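Local coordinates for protein MIP07328p (Drosophila melanogaster, PDB 6FKK) that probably acts as a chemorepellent axon guidance cue, binding semaphorin receptors through its extracellular region, of which this chain holds the sema domain and plexin repeat, at residues A[14-20]-A[468-474]; A[29-35]-A[452-458]; A[34-38]-A[48-52]; A[389-393]-A[404-408]. The contacts are given in a common frame with arbitrary orientation. Residues are numbered along the deposited sequence.

Contact 1 of 4, residues A[14-20]-A[468-474]; sequences DKVLAHF and GSLVSVP
Residues 14-16 run extended outside any regular strand, and 18-20 form a strand antiparallel to 469-474 (170° between directions, axes 4.6 Å apart at closest). Asp14 (chi1 t) turns its CB toward the partner, OD2 lying 3.5 Å from Val473 CB. Lys15 O approaches Pro474 CD to 3.3 Å, while the Lys15 side chain leads away. Val16 (t) packs CG1 against Val471 CG1 at 3.9 Å. Leu17, with psi near -51°, breaks the extended run: it and Ala18 both face Ser472, a classic beta bulge in which Ser472 O accepts from Leu17 N at 2.7 Å and weakly from Ala18 N at 3.4 Å. Ala18 O in turn receives Ser472 N at 2.8 Å. In this way the N-terminal strand 18-21 becomes the outer edge of a blade whose other three strands, 452-456, 461-465 and 469-474, come some 430 to 450 residues later, the closure by which a sema-type beta-propeller joins its two ends. His19 and Val471 form a non-hydrogen-bonded pair (CA-CA 4.5 Å), with His19 CA 3.3 Å from Leu470 O. Phe20 and Leu470 are a hydrogen-bonded pair: Phe20 N to Leu470 O 2.7 Å, Leu470 N to Phe20 O 2.8 Å. Their side chains (t and m) share the face of Ala18 and Ser472, CB to CB 4.0 Å, and the Phe20 ring meets Tyr47 edge-to-face.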
loop_
_atom_site.group_PDB
_atom_site.type_symbol
_atom_site.label_atom_id
_atom_site.label_comp_id
_atom_site.label_asym_id
_atom_site.label_seq_id
_atom_site.Cartn_x
_atom_site.Cartn_y
_atom_site.Cartn_z
ATOM N N ASP A 14 -0.626 -18.798 15.280
ATOM C CA ASP A 14 -1.679 -19.134 14.335
ATOM C C ASP A 14 -1.375 -20.456 13.637
ATOM O O ASP A 14 -0.217 -20.853 13.480
ATOM C CB ASP A 14 -1.850 -18.015 13.304
ATOM C CG ASP A 14 -3.198 -18.062 12.605
ATOM O OD1 ASP A 14 -3.948 -19.039 12.817
ATOM O OD2 ASP A 14 -3.512 -17.117 11.848
ATOM N N LYS A 15 -2.438 -21.142 13.220
ATOM C CA LYS A 15 -2.324 -22.447 12.568
ATOM C C LYS A 15 -1.790 -22.254 11.154
ATOM O O LYS A 15 -2.531 -21.886 10.241
ATOM C CB LYS A 15 -3.679 -23.148 12.555
ATOM C CG LYS A 15 -3.661 -24.537 11.935
ATOM C CD LYS A 15 -2.838 -25.508 12.766
ATOM C CE LYS A 15 -2.850 -26.901 12.157
ATOM N NZ LYS A 15 -2.049 -27.867 12.960
ATOM N N VAL A 16 -0.495 -22.508 10.967
ATOM C CA VAL A 16 0.128 -22.348 9.657
ATOM C C VAL A 16 -0.348 -23.463 8.737
ATOM O O VAL A 16 -0.201 -24.652 9.046
ATOM C CB VAL A 16 1.658 -22.341 9.775
ATOM C CG1 VAL A 16 2.298 -22.429 8.396
ATOM C CG2 VAL A 16 2.124 -21.092 10.504
ATOM N N LEU A 17 -0.920 -23.083 7.594
ATOM C CA LEU A 17 -1.415 -24.048 6.621
ATOM C C LEU A 17 -0.319 -24.506 5.663
ATOM O O LEU A 17 -0.113 -25.710 5.480
ATOM C CB LEU A 17 -2.590 -23.452 5.838
ATOM C CG LEU A 17 -3.817 -23.038 6.655
ATOM C CD1 LEU A 17 -4.942 -22.566 5.742
ATOM C CD2 LEU A 17 -4.286 -24.180 7.546
ATOM N N ALA A 18 0.390 -23.563 5.046
ATOM C CA ALA A 18 1.454 -23.897 4.112
ATOM C C ALA A 18 2.557 -22.857 4.225
ATOM O O ALA A 18 2.351 -21.761 4.751
ATOM C CB ALA A 18 0.932 -23.981 2.672
ATOM N N HIS A 19 3.736 -23.213 3.722
ATOM C CA HIS A 19 4.885 -22.322 3.781
ATOM C C HIS A 19 5.740 -22.512 2.537
ATOM O O HIS A 19 5.920 -23.637 2.063
ATOM C CB HIS A 19 5.717 -22.570 5.047
ATOM C CG HIS A 19 6.245 -23.966 5.158
ATOM N ND1 HIS A 19 7.500 -24.323 4.719
ATOM C CD2 HIS A 19 5.682 -25.095 5.651
ATOM C CE1 HIS A 19 7.693 -25.611 4.942
ATOM N NE2 HIS A 19 6.605 -26.103 5.506
ATOM N N PHE A 20 6.253 -21.401 2.010
ATOM C CA PHE A 20 7.168 -21.387 0.872
ATOM C C PHE A 20 8.437 -20.678 1.326
ATOM O O PHE A 20 8.436 -19.457 1.509
ATOM C CB PHE A 20 6.534 -20.687 -0.331
ATOM C CG PHE A 20 7.436 -20.599 -1.532
ATOM C CD1 PHE A 20 7.468 -21.623 -2.463
ATOM C CD2 PHE A 20 8.237 -19.488 -1.736
ATOM C CE1 PHE A 20 8.293 -21.544 -3.572
ATOM C CE2 PHE A 20 9.064 -19.404 -2.841
ATOM C CZ PHE A 20 9.090 -20.433 -3.760
ATOM N N GLY A 468 12.140 -13.663 3.207
ATOM C CA GLY A 468 12.524 -14.935 2.630
ATOM C C GLY A 468 11.529 -16.059 2.818
ATOM O O GLY A 468 11.926 -17.227 2.868
ATOM N N SER A 469 10.239 -15.740 2.910
ATOM C CA SER A 469 9.240 -16.785 3.089
ATOM C C SER A 469 7.853 -16.256 2.759
ATOM O O SER A 469 7.570 -15.065 2.915
ATOM C CB SER A 469 9.256 -17.336 4.519
ATOM O OG SER A 469 8.842 -16.349 5.448
ATOM N N LEU A 470 6.999 -17.165 2.293
ATOM C CA LEU A 470 5.560 -16.958 2.217
ATOM C C LEU A 470 4.901 -17.957 3.155
ATOM O O LEU A 470 5.221 -19.150 3.116
ATOM C CB LEU A 470 5.024 -17.152 0.795
ATOM C CG LEU A 470 5.695 -16.446 -0.381
ATOM C CD1 LEU A 470 4.882 -16.673 -1.643
ATOM C CD2 LEU A 470 5.862 -14.964 -0.107
ATOM N N VAL A 471 3.992 -17.477 3.997
ATOM C CA VAL A 471 3.306 -18.321 4.968
ATOM C C VAL A 471 1.806 -18.151 4.780
ATOM O O VAL A 471 1.310 -17.022 4.706
ATOM C CB VAL A 471 3.717 -17.983 6.413
ATOM C CG1 VAL A 471 2.853 -18.746 7.404
ATOM C CG2 VAL A 471 5.186 -18.308 6.628
ATOM N N SER A 472 1.090 -19.268 4.705
ATOM C CA SER A 472 -0.353 -19.270 4.506
ATOM C C SER A 472 -1.043 -19.593 5.827
ATOM O O SER A 472 -0.805 -20.653 6.413
ATOM C CB SER A 472 -0.746 -20.284 3.434
ATOM O OG SER A 472 -2.147 -20.300 3.232
ATOM N N VAL A 473 -1.890 -18.680 6.293
ATOM C CA VAL A 473 -2.702 -18.902 7.488
ATOM C C VAL A 473 -4.161 -18.672 7.109
ATOM O O VAL A 473 -4.438 -17.957 6.134
ATOM C CB VAL A 473 -2.262 -17.989 8.645
ATOM C CG1 VAL A 473 -0.801 -18.249 8.996
ATOM C CG2 VAL A 473 -2.482 -16.527 8.288
ATOM N N PRO A 474 -5.122 -19.262 7.821
ATOM C CA PRO A 474 -6.527 -19.113 7.415
ATOM C C PRO A 474 -6.992 -17.663 7.477
ATOM O O PRO A 474 -6.713 -16.939 8.436
ATOM C CB PRO A 474 -7.282 -19.994 8.416
ATOM C CG PRO A 474 -6.375 -20.125 9.589
ATOM C CD PRO A 474 -4.993 -20.142 8.993
#

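Contact 2 of 4, residues A[29-35]-A[452-458]; sequences KILDHND and ELVISTS
Strands 29-33 and 452-456 run roughly in the same direction, 39° apart, but their axes come no nearer than 8.6 Å, so side chains rather than backbone ladders bridge them. The amide of Ile30 is satisfied by a carboxylate: Ile30 N donates to Glu452 OE1 at 3.1 Å with an N-H...O angle of 159°, Glu452 reaching across with chi1 m and chi2 t. The other oxygen, Glu452 OE2, lies 3.6 Å from Lys29 CE. Backbone pairing of Lys29 with Gly41 and of Glu452 with Val465 belongs to two separate sheets, and the contact is therefore an interface between the first and last blades of the propeller, made by the innermost strand of each. Between the polar ends lies an apolar patch. Val454 (t) puts CG2 4.2 Å from Ile30 CG1 and places CG1 over a face of the His33 ring, a CH-pi contact 3.8 Å from the centroid and 27° off the normal; His33 holds chi1 p. Beyond the strand the backbones close to 4.6 Å between the CA atoms of Asp35 and Ser456. Here Ser456 OG (chi1 t) donates to Asp35 O at 2.7 Å, while Thr457 N makes only a weak bond, 3.4 Å and 133°, to Asp35 OD1. Asn34 OD1 is satisfied locally, accepting from the amides of Glu36 and Phe37.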
loop_
_atom_site.group_PDB
_atom_site.type_symbol
_atom_site.label_atom_id
_atom_site.label_comp_id
_atom_site.label_asym_id
_atom_site.label_seq_id
_atom_site.Cartn_x
_atom_site.Cartn_y
_atom_site.Cartn_z
ATOM N N LYS A 29 9.514 -10.145 -2.952
ATOM C CA LYS A 29 8.626 -9.028 -3.249
ATOM C C LYS A 29 7.511 -9.528 -4.155
ATOM O O LYS A 29 7.783 -10.183 -5.166
ATOM C CB LYS A 29 9.381 -7.875 -3.919
ATOM C CG LYS A 29 8.489 -6.784 -4.499
ATOM C CD LYS A 29 7.978 -5.828 -3.431
ATOM C CE LYS A 29 7.107 -4.737 -4.046
ATOM N NZ LYS A 29 7.818 -3.984 -5.121
ATOM N N ILE A 30 6.269 -9.227 -3.792
ATOM C CA ILE A 30 5.120 -9.656 -4.581
ATOM C C ILE A 30 4.967 -8.727 -5.777
ATOM O O ILE A 30 4.919 -7.501 -5.625
ATOM C CB ILE A 30 3.844 -9.677 -3.724
ATOM C CG1 ILE A 30 3.992 -10.666 -2.564
ATOM C CG2 ILE A 30 2.637 -10.038 -4.575
ATOM C CD1 ILE A 30 4.188 -12.103 -3.003
ATOM N N LEU A 31 4.892 -9.309 -6.973
ATOM C CA LEU A 31 4.782 -8.542 -8.207
ATOM C C LEU A 31 3.397 -8.583 -8.833
ATOM O O LEU A 31 2.989 -7.601 -9.455
ATOM C CB LEU A 31 5.807 -9.041 -9.233
ATOM C CG LEU A 31 7.270 -8.961 -8.788
ATOM C CD1 LEU A 31 8.207 -9.374 -9.912
ATOM C CD2 LEU A 31 7.602 -7.561 -8.295
ATOM N N ASP A 32 2.668 -9.687 -8.682
ATOM C CA ASP A 32 1.313 -9.798 -9.202
ATOM C C ASP A 32 0.617 -10.940 -8.478
ATOM O O ASP A 32 1.249 -11.949 -8.157
ATOM C CB ASP A 32 1.307 -10.040 -10.718
ATOM C CG ASP A 32 -0.087 -9.975 -11.315
ATOM O OD1 ASP A 32 -0.658 -8.864 -11.373
ATOM O OD2 ASP A 32 -0.610 -11.033 -11.728
ATOM N N HIS A 33 -0.679 -10.776 -8.221
ATOM C CA HIS A 33 -1.411 -11.781 -7.468
ATOM C C HIS A 33 -2.881 -11.761 -7.857
ATOM O O HIS A 33 -3.444 -10.710 -8.180
ATOM C CB HIS A 33 -1.270 -11.564 -5.956
ATOM C CG HIS A 33 -2.059 -10.402 -5.434
ATOM N ND1 HIS A 33 -3.384 -10.507 -5.070
ATOM C CD2 HIS A 33 -1.710 -9.111 -5.220
ATOM C CE1 HIS A 33 -3.817 -9.332 -4.652
ATOM N NE2 HIS A 33 -2.821 -8.468 -4.732
ATOM N N ASN A 34 -3.488 -12.944 -7.830
ATOM C CA ASN A 34 -4.934 -13.106 -7.892
ATOM C C ASN A 34 -5.309 -14.211 -6.907
ATOM O O ASN A 34 -4.476 -14.674 -6.122
ATOM C CB ASN A 34 -5.406 -13.393 -9.325
ATOM C CG ASN A 34 -4.604 -14.488 -10.000
ATOM O OD1 ASN A 34 -4.770 -15.671 -9.703
ATOM N ND2 ASN A 34 -3.738 -14.097 -10.928
ATOM N N ASP A 35 -6.569 -14.643 -6.949
ATOM C CA ASP A 35 -7.070 -15.597 -5.965
ATOM C C ASP A 35 -6.427 -16.975 -6.070
ATOM O O ASP A 35 -6.600 -17.784 -5.151
ATOM C CB ASP A 35 -8.588 -15.736 -6.093
ATOM C CG ASP A 35 -9.341 -14.851 -5.117
ATOM O OD1 ASP A 35 -8.686 -14.175 -4.296
ATOM O OD2 ASP A 35 -10.588 -14.835 -5.170
ATOM N N GLU A 452 4.484 -7.874 3.336
ATOM C CA GLU A 452 3.256 -7.702 2.573
ATOM C C GLU A 452 2.212 -8.706 3.042
ATOM O O GLU A 452 2.521 -9.684 3.727
ATOM C CB GLU A 452 3.501 -7.866 1.066
ATOM C CG GLU A 452 4.167 -6.671 0.402
ATOM C CD GLU A 452 4.764 -7.019 -0.947
ATOM O OE1 GLU A 452 5.307 -8.135 -1.084
ATOM O OE2 GLU A 452 4.691 -6.179 -1.870
ATOM N N LEU A 453 0.962 -8.448 2.658
ATOM C CA LEU A 453 -0.158 -9.339 2.939
ATOM C C LEU A 453 -0.997 -9.487 1.680
ATOM O O LEU A 453 -1.367 -8.487 1.057
ATOM C CB LEU A 453 -1.025 -8.811 4.087
ATOM C CG LEU A 453 -0.407 -8.785 5.485
ATOM C CD1 LEU A 453 -1.418 -8.285 6.506
ATOM C CD2 LEU A 453 0.109 -10.162 5.866
ATOM N N VAL A 454 -1.293 -10.730 1.311
ATOM C CA VAL A 454 -2.091 -11.047 0.133
ATOM C C VAL A 454 -3.292 -11.864 0.581
ATOM O O VAL A 454 -3.149 -12.806 1.370
ATOM C CB VAL A 454 -1.272 -11.811 -0.923
ATOM C CG1 VAL A 454 -2.084 -11.989 -2.198
ATOM C CG2 VAL A 454 0.030 -11.085 -1.207
ATOM N N ILE A 455 -4.469 -11.510 0.073
ATOM C CA ILE A 455 -5.723 -12.121 0.489
ATOM C C ILE A 455 -6.312 -12.888 -0.685
ATOM O O ILE A 455 -6.505 -12.326 -1.771
ATOM C CB ILE A 455 -6.717 -11.070 1.004
ATOM C CG1 ILE A 455 -6.315 -10.595 2.403
ATOM C CG2 ILE A 455 -8.130 -11.627 1.000
ATOM C CD1 ILE A 455 -7.312 -9.642 3.024
ATOM N N SER A 456 -6.601 -14.168 -0.463
ATOM C CA SER A 456 -7.340 -15.005 -1.407
ATOM C C SER A 456 -8.637 -15.414 -0.716
ATOM O O SER A 456 -8.639 -16.306 0.140
ATOM C CB SER A 456 -6.526 -16.222 -1.830
ATOM O OG SER A 456 -7.290 -17.064 -2.678
ATOM N N THR A 457 -9.740 -14.762 -1.087
ATOM C CA THR A 457 -11.003 -15.009 -0.401
ATOM C C THR A 457 -11.581 -16.371 -0.764
ATOM O O THR A 457 -12.161 -17.051 0.090
ATOM C CB THR A 457 -12.004 -13.903 -0.729
ATOM O OG1 THR A 457 -12.080 -13.729 -2.150
ATOM C CG2 THR A 457 -11.577 -12.598 -0.083
ATOM N N SER A 458 -11.433 -16.785 -2.025
ATOM C CA SER A 458 -12.024 -18.044 -2.461
ATOM C C SER A 458 -11.384 -19.240 -1.767
ATOM O O SER A 458 -12.069 -20.231 -1.490
ATOM C CB SER A 458 -11.903 -18.183 -3.978
ATOM O OG SER A 458 -10.549 -18.329 -4.365
#

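Contact 3 of 4, residues A[34-38]-A[48-52]; sequences NDEFV and NVSLN. With NAG (2-acetamido-2-deoxy-beta-D-glucopyranose), chain C.
This is the open end of the hairpin formed by strands 37-41 and 45-50 in the first propeller blade, and it carries an N-linked glycan at Asn48, the first residue of an Asn-Val-Ser sequon. Val38 and Val49 make an antiparallel hydrogen-bonded pair (CA-CA 5.4 Å), with Val38 N to Val49 O and Val49 N to Val38 O both 3.0 Å. Phe37 and Ser50 form the adjacent non-hydrogen-bonded pair, CA-CA 4.7 Å, and Leu51 N to Glu36 O at 3.0 Å extends the ladder. Before the strand, Asn34 OD1 accepts from Glu36 N at 3.2 Å, an Asx turn, and from Phe37 N at 3.1 Å; Asn34 N hydrogen-bonds Phe37 O at 3.0 Å. On the Val38 and Val49 face, Val38 (p) sets CG1 3.7 Å from Leu51 CD2 and also touches Ile30 and His33. The Phe37 ring (chi1 m, chi2 -89°) lies on the Ser50 face, CE1 to Ser50 CB 3.9 Å. Asn48 ND2 is bonded to NAG C1 at 1.4 Å, and NAG C6 stands over a face of that ring, 3.3 Å from Phe37 CZ. Chemistry thus divides by face: mainly apolar packing onto Leu51 and strand 29-33, against an aromatic platform beneath the sugar.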
loop_
_atom_site.group_PDB
_atom_site.type_symbol
_atom_site.label_atom_id
_atom_site.label_comp_id
_atom_site.label_asym_id
_atom_site.label_seq_id
_atom_site.Cartn_x
_atom_site.Cartn_y
_atom_site.Cartn_z
ATOM N N ASN A 34 -3.488 -12.944 -7.830
ATOM C CA ASN A 34 -4.934 -13.106 -7.892
ATOM C C ASN A 34 -5.309 -14.211 -6.907
ATOM O O ASN A 34 -4.476 -14.674 -6.122
ATOM C CB ASN A 34 -5.406 -13.393 -9.325
ATOM C CG ASN A 34 -4.604 -14.488 -10.000
ATOM O OD1 ASN A 34 -4.770 -15.671 -9.703
ATOM N ND2 ASN A 34 -3.738 -14.097 -10.928
ATOM N N ASP A 35 -6.569 -14.643 -6.949
ATOM C CA ASP A 35 -7.070 -15.597 -5.965
ATOM C C ASP A 35 -6.427 -16.975 -6.070
ATOM O O ASP A 35 -6.600 -17.784 -5.151
ATOM C CB ASP A 35 -8.588 -15.736 -6.093
ATOM C CG ASP A 35 -9.341 -14.851 -5.117
ATOM O OD1 ASP A 35 -8.686 -14.175 -4.296
ATOM O OD2 ASP A 35 -10.588 -14.835 -5.170
ATOM N N GLU A 36 -5.696 -17.267 -7.142
ATOM C CA GLU A 36 -5.166 -18.607 -7.357
ATOM C C GLU A 36 -3.656 -18.666 -7.527
ATOM O O GLU A 36 -3.046 -19.647 -7.096
ATOM C CB GLU A 36 -5.832 -19.247 -8.585
ATOM C CG GLU A 36 -7.335 -19.423 -8.439
ATOM C CD GLU A 36 -7.990 -19.932 -9.706
ATOM O OE1 GLU A 36 -7.297 -20.027 -10.739
ATOM O OE2 GLU A 36 -9.201 -20.238 -9.668
ATOM N N PHE A 37 -3.035 -17.658 -8.134
ATOM C CA PHE A 37 -1.600 -17.665 -8.374
ATOM C C PHE A 37 -1.003 -16.314 -8.010
ATOM O O PHE A 37 -1.662 -15.276 -8.114
ATOM C CB PHE A 37 -1.280 -18.012 -9.835
ATOM C CG PHE A 37 -1.690 -19.404 -10.220
ATOM C CD1 PHE A 37 -0.822 -20.467 -10.042
ATOM C CD2 PHE A 37 -2.949 -19.651 -10.740
ATOM C CE1 PHE A 37 -1.198 -21.751 -10.386
ATOM C CE2 PHE A 37 -3.332 -20.933 -11.086
ATOM C CZ PHE A 37 -2.457 -21.985 -10.904
ATOM N N VAL A 38 0.256 -16.341 -7.578
ATOM C CA VAL A 38 0.963 -15.147 -7.131
ATOM C C VAL A 38 2.391 -15.195 -7.662
ATOM O O VAL A 38 3.010 -16.263 -7.718
ATOM C CB VAL A 38 0.940 -15.022 -5.592
ATOM C CG1 VAL A 38 1.623 -16.220 -4.944
ATOM C CG2 VAL A 38 1.584 -13.718 -5.143
ATOM N N ASN A 48 6.405 -18.373 -9.837
ATOM C CA ASN A 48 4.960 -18.503 -10.014
ATOM C C ASN A 48 4.489 -19.549 -9.007
ATOM O O ASN A 48 4.810 -20.735 -9.138
ATOM C CB ASN A 48 4.616 -18.899 -11.452
ATOM C CG ASN A 48 3.124 -18.775 -11.767
ATOM O OD1 ASN A 48 2.333 -18.374 -10.915
ATOM N ND2 ASN A 48 2.738 -19.114 -13.000
ATOM N N VAL A 49 3.747 -19.111 -7.991
ATOM C CA VAL A 49 3.417 -19.942 -6.839
ATOM C C VAL A 49 1.906 -20.088 -6.746
ATOM O O VAL A 49 1.181 -19.086 -6.733
ATOM C CB VAL A 49 3.983 -19.349 -5.536
ATOM C CG1 VAL A 49 3.644 -20.241 -4.355
ATOM C CG2 VAL A 49 5.485 -19.144 -5.655
ATOM N N SER A 50 1.438 -21.330 -6.671
ATOM C CA SER A 50 0.019 -21.585 -6.464
ATOM C C SER A 50 -0.354 -21.330 -5.008
ATOM O O SER A 50 0.433 -21.594 -4.096
ATOM C CB SER A 50 -0.320 -23.023 -6.856
ATOM O OG SER A 50 -1.666 -23.330 -6.541
ATOM N N LEU A 51 -1.561 -20.810 -4.790
ATOM C CA LEU A 51 -1.973 -20.372 -3.463
ATOM C C LEU A 51 -2.641 -21.458 -2.632
ATOM O O LEU A 51 -2.814 -21.266 -1.422
ATOM C CB LEU A 51 -2.921 -19.171 -3.567
ATOM C CG LEU A 51 -2.257 -17.827 -3.868
ATOM C CD1 LEU A 51 -3.265 -16.691 -3.781
ATOM C CD2 LEU A 51 -1.096 -17.589 -2.917
ATOM N N ASN A 52 -3.020 -22.588 -3.231
ATOM C CA ASN A 52 -3.721 -23.613 -2.464
ATOM C C ASN A 52 -2.783 -24.317 -1.489
ATOM O O ASN A 52 -3.174 -24.624 -0.357
ATOM C CB ASN A 52 -4.385 -24.617 -3.407
ATOM C CG ASN A 52 -3.388 -25.344 -4.285
ATOM O OD1 ASN A 52 -2.254 -24.898 -4.460
ATOM N ND2 ASN A 52 -3.811 -26.469 -4.850
HETATM C C1 NAG C . 1.354 -19.021 -13.400
HETATM C C2 NAG C . 1.163 -18.433 -14.790
HETATM C C3 NAG C . -0.324 -18.326 -15.111
HETATM C C4 NAG C . -0.952 -19.714 -15.044
HETATM C C5 NAG C . -0.628 -20.462 -13.745
HETATM C C6 NAG C . -0.921 -21.943 -13.866
HETATM C C7 NAG C . 1.733 -15.946 -14.694
HETATM C C8 NAG C . 0.619 -15.689 -13.716
HETATM N N2 NAG C . 1.915 -17.216 -15.118
HETATM O O3 NAG C . -0.463 -17.793 -16.427
HETATM O O4 NAG C . -2.366 -19.596 -15.152
HETATM O O5 NAG C . 0.761 -20.356 -13.361
HETATM O O6 NAG C . -0.656 -22.422 -15.180
HETATM O O7 NAG C . 2.448 -15.026 -15.106
#

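Contact 4 of 4, residues A[389-393]-A[404-408]; sequences IAVHP and DVIYS
A regular antiparallel hairpin ladder joins strands 386-396 and 402-410, the first two strands of the propeller blade that precedes the last one. The segment axes approach to 4.6 Å and their directions differ by 161°, with both backbones extended throughout. Ala390 pairs with Tyr407 (CA-CA 5.0 Å) through Ala390 N to Tyr407 O at 2.9 Å and Tyr407 N to Ala390 O at 2.6 Å. His392 pairs likewise with Val405 (CA-CA 5.1 Å), His392 N to Val405 O 2.8 Å and Val405 N to His392 O 3.0 Å. Between them Val391 and Ile406 are a non-hydrogen-bonded pair, CA-CA 4.6 Å, with Val391 CA 3.5 Å from Val405 O. On the face of Ile389, Val391 and Ile406, Ile389 (t, p) reaches CD1 to Ile406 CG2 at 3.7 Å, and all three side chains touch Tyr286 of strand 282-290. On the opposite face Tyr407 (chi1 m, chi2 77°) lies along the ladder, its CE1 4.0 Å from His392 CB at the ring edge and its OH hydrogen-bonded to Leu475 O. His392 (t) shares that face, with ND1 hydrogen-bonded to His476 NE2. At the end, Asp404 OD1 lies 3.3 Å from Pro393 CA and accepts from Gln394 N, while OD2 is hydrogen-bonded to Ser279 OG and Tyr286 OH. Such a ladder, with other parts of the fold packed on both faces, is typical of the inner strands of a beta-propeller blade.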
loop_
_atom_site.group_PDB
_atom_site.type_symbol
_atom_site.label_atom_id
_atom_site.label_comp_id
_atom_site.label_asym_id
_atom_site.label_seq_id
_atom_site.Cartn_x
_atom_site.Cartn_y
_atom_site.Cartn_z
ATOM N N ILE A 389 -0.760 -4.165 5.276
ATOM C CA ILE A 389 -2.193 -3.891 5.274
ATOM C C ILE A 389 -2.845 -4.727 4.181
ATOM O O ILE A 389 -2.263 -4.946 3.115
ATOM C CB ILE A 389 -2.461 -2.382 5.077
ATOM C CG1 ILE A 389 -3.960 -2.072 5.130
ATOM C CG2 ILE A 389 -1.846 -1.898 3.775
ATOM C CD1 ILE A 389 -4.506 -1.954 6.532
ATOM N N ALA A 390 -4.053 -5.208 4.463
ATOM C CA ALA A 390 -4.866 -5.934 3.498
ATOM C C ALA A 390 -6.304 -5.911 3.993
ATOM O O ALA A 390 -6.550 -5.860 5.201
ATOM C CB ALA A 390 -4.378 -7.374 3.305
ATOM N N VAL A 391 -7.249 -5.938 3.056
ATOM C CA VAL A 391 -8.664 -5.768 3.368
ATOM C C VAL A 391 -9.476 -6.854 2.677
ATOM O O VAL A 391 -9.268 -7.138 1.492
ATOM C CB VAL A 391 -9.178 -4.378 2.942
ATOM C CG1 VAL A 391 -10.660 -4.241 3.251
ATOM C CG2 VAL A 391 -8.389 -3.280 3.627
ATOM N N HIS A 392 -10.405 -7.462 3.426
ATOM C CA HIS A 392 -11.474 -8.277 2.861
ATOM C C HIS A 392 -12.741 -7.434 2.882
ATOM O O HIS A 392 -13.379 -7.308 3.939
ATOM C CB HIS A 392 -11.669 -9.571 3.657
ATOM C CG HIS A 392 -12.697 -10.497 3.075
ATOM N ND1 HIS A 392 -13.036 -11.696 3.664
ATOM C CD2 HIS A 392 -13.456 -10.400 1.956
ATOM C CE1 HIS A 392 -13.959 -12.298 2.935
ATOM N NE2 HIS A 392 -14.232 -11.532 1.894
ATOM N N PRO A 393 -13.144 -6.837 1.766
ATOM C CA PRO A 393 -14.206 -5.832 1.809
ATOM C C PRO A 393 -15.603 -6.427 1.809
ATOM O O PRO A 393 -15.869 -7.471 1.205
ATOM C CB PRO A 393 -13.964 -5.021 0.532
ATOM C CG PRO A 393 -13.367 -6.005 -0.409
ATOM C CD PRO A 393 -12.528 -6.938 0.432
ATOM N N ASP A 404 -15.933 -4.144 6.433
ATOM C CA ASP A 404 -14.615 -4.439 5.888
ATOM C C ASP A 404 -13.751 -5.058 6.980
ATOM O O ASP A 404 -13.490 -4.423 8.007
ATOM C CB ASP A 404 -13.959 -3.172 5.345
ATOM C CG ASP A 404 -14.638 -2.651 4.096
ATOM O OD1 ASP A 404 -15.513 -3.361 3.560
ATOM O OD2 ASP A 404 -14.298 -1.534 3.650
ATOM N N VAL A 405 -13.316 -6.296 6.772
ATOM C CA VAL A 405 -12.380 -6.937 7.689
ATOM C C VAL A 405 -10.972 -6.509 7.298
ATOM O O VAL A 405 -10.507 -6.805 6.193
ATOM C CB VAL A 405 -12.526 -8.464 7.665
ATOM C CG1 VAL A 405 -11.594 -9.097 8.688
ATOM C CG2 VAL A 405 -13.967 -8.851 7.938
ATOM N N ILE A 406 -10.296 -5.806 8.200
ATOM C CA ILE A 406 -9.004 -5.196 7.918
ATOM C C ILE A 406 -7.906 -6.036 8.552
ATOM O O ILE A 406 -7.976 -6.375 9.740
ATOM C CB ILE A 406 -8.955 -3.746 8.429
ATOM C CG1 ILE A 406 -10.058 -2.923 7.763
ATOM C CG2 ILE A 406 -7.590 -3.138 8.164
ATOM C CD1 ILE A 406 -10.382 -1.639 8.487
ATOM N N TYR A 407 -6.890 -6.367 7.762
ATOM C CA TYR A 407 -5.750 -7.147 8.215
ATOM C C TYR A 407 -4.508 -6.266 8.235
ATOM O O TYR A 407 -4.263 -5.503 7.295
ATOM C CB TYR A 407 -5.516 -8.359 7.308
ATOM C CG TYR A 407 -6.667 -9.342 7.275
ATOM C CD1 TYR A 407 -7.813 -9.077 6.539
ATOM C CD2 TYR A 407 -6.603 -10.540 7.974
ATOM C CE1 TYR A 407 -8.864 -9.972 6.506
ATOM C CE2 TYR A 407 -7.650 -11.442 7.944
ATOM C CZ TYR A 407 -8.778 -11.153 7.210
ATOM O OH TYR A 407 -9.824 -12.046 7.176
ATOM N N SER A 408 -3.728 -6.373 9.306
ATOM C CA SER A 408 -2.528 -5.568 9.455
ATOM C C SER A 408 -1.419 -6.414 10.063
ATOM O O SER A 408 -1.657 -7.178 11.002
ATOM C CB SER A 408 -2.792 -4.333 10.325
ATOM O OG SER A 408 -1.662 -3.480 10.359
#

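How the contacts relate
Contacts 1, 3 and 4 are antiparallel ladders within single blades, whereas contact 2 lies between two blades and relies on side chains. Contact 1 pairs strands about 450 residues apart; contacts 3 and 4 are local hairpins. Contact 2 shares Asn34 and Asp35 with contact 3 and touches contact 4, where Ile455 CD1 meets Ala390 CB at 3.7 Å. Contact 1 meets contact 3 through Phe20 CE1 and Val49 CG2 at 4.2 Å. Centres of contacts 2 and 4 lie about 12 Å from the chain's centre, those of 1 and 3 about 21 and 20 Å. Contact 2 is nevertheless a surface contact mixing side-chain hydrogen bonds with an apolar patch; contact 4 has no exposed touching residue.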